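Local coordinates for light Chain (Clostridium botulinum, PDB 6BVD), which acts as the zinc-dependent protease domain of the mosaic botulinum neurotoxin type HA, probably cleaving a SNARE protein of the synaptic vesicle, VAMP (synaptobrevin), at the interface of chains A and B. Coordinates in Å, arbitrary orientation; residue numbers count along the deposited sequence, not the author numbering. Chains: chain A/B, Light Chain.

Contacts 1 and 2 are twin parts of one two-fold interface between two copies of the light chain; the centres of their C-alpha atoms lie about 12 Å apart. In contact 1, A:Ser9 and A:Lys98, the latter on helix 83-100, face the 388-391 loop of chain B; in contact 2, B:Ser9 and B:Lys98 face that of chain A, so every chain supplies both halves. Contact 1 extends to B:Ile395, whereas contact 2 reaches the meeting of the A:Glu389 and B:Glu389 carboxylates, both from calcium ligands. In both, a water links the lysine amine to the partner's loop. The pairing may be a crystal contact and not a biological dimer.

Contact 1: the interface of chains A and B. Residues chain A 9, 98; chain B 388, 390-391, 395.
A:Lys98 reaches across to B:Val390, touching its side chain directly and its main chain through a water. NZ, the side-chain amine of A:Lys98, lies 3.5 Å from the methyl CG1 of B:Val390, a van der Waals approach. That methyl occupies the position between its own backbone N and carbonyl carbon (chi1 62°), which turns it toward the lysine. The two side chains meet at an oblique angle. B:Thr388 is a more distant neighbour: its methyl CG2 is 4.2 Å from NZ of A:Lys98, and its side chain runs at about a right angle to the lysine. The lysine chain is otherwise stretched out but bends at chi3 (-86°), and this bend is part of how the amine comes to lie beside both methyls.

The polar link uses water 1. This water is 2.8 Å from NZ of A:Lys98 and 3.3 Å from the backbone N of B:Val390, the second leg being long. The carboxylate of B:Glu389 borders the same water.

A second, lighter patch forms round A:Ser9. Its CB makes an apolar contact with the branch methyl CG2 of B:Ile395 at 4.0 Å, while the carboxylate oxygen OD2 of B:Asp391 stays 4.1 Å from the hydroxyl OG of A:Ser9, near but beyond bonding range. OD2 of B:Asp391 is also 5.9 Å from NZ of A:Lys98; at that separation the opposite charges would give at most a long-range attraction.

Within chain B, the backbone N of B:Asp391 donates to the hydroxyl OG1 of B:Thr388 at 3.0 Å (143° at H), a cap-like bond that closes the turn offered to chain A.

In the fold, A:Lys98 stands near the C-terminal end of helix 83-100 and A:Ser9 in the N-terminal loop ahead of strand 21-24. The chain B residues belong to the loop between strand 373-377 and the 3-10 helix 396-405.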
# COMPACT_ATOMS: atom_id res chain seq x y z
N SER A 9 6.96 9.43 -3.90
CA SER A 9 6.86 9.89 -2.50
C SER A 9 7.90 10.99 -2.18
O SER A 9 8.94 11.09 -2.83
CB SER A 9 7.03 8.71 -1.52
OG SER A 9 5.90 7.86 -1.56
N LYS A 98 -2.00 6.31 -4.68
CA LYS A 98 -1.70 4.88 -4.62
C LYS A 98 -2.99 4.04 -4.58
O LYS A 98 -3.01 2.93 -5.10
CB LYS A 98 -0.81 4.52 -3.43
CG LYS A 98 0.67 4.94 -3.64
CD LYS A 98 1.67 4.31 -2.67
CE LYS A 98 1.81 5.09 -1.37
NZ LYS A 98 2.93 4.65 -0.46
N THR B 388 5.76 3.12 5.49
CA THR B 388 4.90 2.69 4.39
C THR B 388 5.21 1.28 3.98
O THR B 388 6.31 0.76 4.28
CB THR B 388 5.02 3.58 3.14
OG1 THR B 388 6.40 3.63 2.72
CG2 THR B 388 4.50 5.01 3.41
N VAL B 390 5.63 0.42 0.91
CA VAL B 390 6.58 0.50 -0.22
C VAL B 390 8.00 0.88 0.21
O VAL B 390 9.00 0.37 -0.37
CB VAL B 390 6.07 1.53 -1.28
CG1 VAL B 390 5.96 2.93 -0.70
CG2 VAL B 390 6.95 1.54 -2.51
N ASP B 391 8.13 1.73 1.23
CA ASP B 391 9.46 2.30 1.56
C ASP B 391 9.92 2.11 3.00
O ASP B 391 11.04 2.51 3.34
CB ASP B 391 9.49 3.81 1.24
CG ASP B 391 9.43 4.11 -0.24
OD1 ASP B 391 10.04 3.32 -0.99
OD2 ASP B 391 8.84 5.17 -0.67
N ILE B 395 11.06 7.17 3.55
CA ILE B 395 10.15 7.82 2.64
C ILE B 395 10.79 9.06 2.01
O ILE B 395 11.33 9.91 2.72
CB ILE B 395 8.89 8.27 3.37
CG1 ILE B 395 8.24 7.09 4.11
CG2 ILE B 395 7.95 8.91 2.41
CD1 ILE B 395 7.23 7.57 5.12
O HOH W 1 2.80 2.08 0.64

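Contact 2: the interface of chains A and B. Residues chain A 388-391; chain B 9, 98, 389.
The loop of chain A between strand 373-377 and the 3-10 helix 396-405 contributes a short turn, 388-391, that includes the calcium ligand A:Glu389 and receives B:Lys98 from helix 83-100. Here A:Glu389 and B:Glu389 also meet, their side chains approaching from opposite directions. The carboxylates stand nearly perpendicular (planes 86° apart), with OE1 of A:Glu389 3.3 Å from OE2 of B:Glu389. Two acidic groups this near would be expected to repel unless cations or shared protons offset them; the calcium bound by each glutamate and, at longer range through water, the lysines might do so. The bend at chi2 (86°) swings the carboxylate of A:Glu389 to where OE1 faces both water 2 and the partner's carboxylate.

Water 2 gathers the polar groups round the lysine. It is 2.7 Å from NZ of B:Lys98, 2.9 Å from OE1 of A:Glu389 and a longer 3.3 Å from the backbone N of A:Val390. It thus relays between an amine and a carboxylate whose direct separation, NZ of B:Lys98 to OE1 of A:Glu389, is 5.1 Å, too long for a salt bridge.

The amine NZ of B:Lys98 also lies against the methyl CG1 of A:Val390, at 3.5 Å, the two side chains meeting at a slant. B:Ser9 adds a looser neighbour: its OG is 4.1 Å from OD2 of A:Asp391, which is proximity without a bond. The turn is braced from within, where the backbone N of A:Asp391 donates to the threonine hydroxyl OG1 of A:Thr388 over 3.0 Å, with 146° at the hydrogen.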
# COMPACT_ATOMS: atom_id res chain seq x y z
N THR A 388 -7.18 2.04 4.13
CA THR A 388 -6.00 1.50 3.41
C THR A 388 -5.97 1.84 1.93
O THR A 388 -7.02 2.11 1.31
CB THR A 388 -5.93 -0.04 3.48
OG1 THR A 388 -7.07 -0.64 2.83
CG2 THR A 388 -5.80 -0.50 4.93
N GLU A 389 -4.77 1.82 1.34
CA GLU A 389 -4.69 1.96 -0.14
C GLU A 389 -5.58 0.96 -0.89
O GLU A 389 -6.27 1.34 -1.83
CB GLU A 389 -3.23 1.72 -0.63
CG GLU A 389 -2.21 2.80 -0.18
CD GLU A 389 -1.59 2.58 1.19
OE1 GLU A 389 -1.91 1.60 1.94
OE2 GLU A 389 -0.76 3.42 1.57
N VAL A 390 -5.51 -0.31 -0.52
CA VAL A 390 -6.15 -1.38 -1.30
C VAL A 390 -7.68 -1.41 -1.09
O VAL A 390 -8.42 -1.74 -2.02
CB VAL A 390 -5.51 -2.79 -0.98
CG1 VAL A 390 -5.67 -3.18 0.49
CG2 VAL A 390 -6.06 -3.91 -1.89
N ASP A 391 -8.14 -1.09 0.12
CA ASP A 391 -9.61 -1.27 0.42
C ASP A 391 -10.37 -0.04 0.91
O ASP A 391 -11.61 -0.10 1.10
CB ASP A 391 -9.81 -2.37 1.50
CG ASP A 391 -9.39 -3.76 1.03
OD1 ASP A 391 -9.62 -4.12 -0.15
OD2 ASP A 391 -8.80 -4.50 1.87
N SER B 9 -6.87 -9.44 4.28
CA SER B 9 -7.10 -8.51 5.37
C SER B 9 -8.30 -8.89 6.25
O SER B 9 -9.27 -9.44 5.76
CB SER B 9 -7.32 -7.09 4.81
OG SER B 9 -6.11 -6.58 4.25
N LYS B 98 2.43 -7.08 3.39
CA LYS B 98 2.30 -6.34 2.15
C LYS B 98 3.66 -5.74 1.77
O LYS B 98 4.00 -5.67 0.58
CB LYS B 98 1.22 -5.24 2.24
CG LYS B 98 -0.25 -5.81 2.17
CD LYS B 98 -1.35 -4.77 1.89
CE LYS B 98 -1.96 -4.15 3.16
NZ LYS B 98 -3.17 -3.26 2.90
N GLU B 389 4.23 0.64 3.34
CA GLU B 389 4.43 -0.68 2.73
C GLU B 389 5.61 -0.62 1.73
O GLU B 389 6.47 -1.52 1.70
CB GLU B 389 3.15 -1.14 2.01
CG GLU B 389 1.94 -1.38 2.96
CD GLU B 389 1.07 -0.12 3.24
OE1 GLU B 389 1.41 1.01 2.76
OE2 GLU B 389 0.01 -0.27 3.93
O HOH W 2 -2.98 -1.01 1.43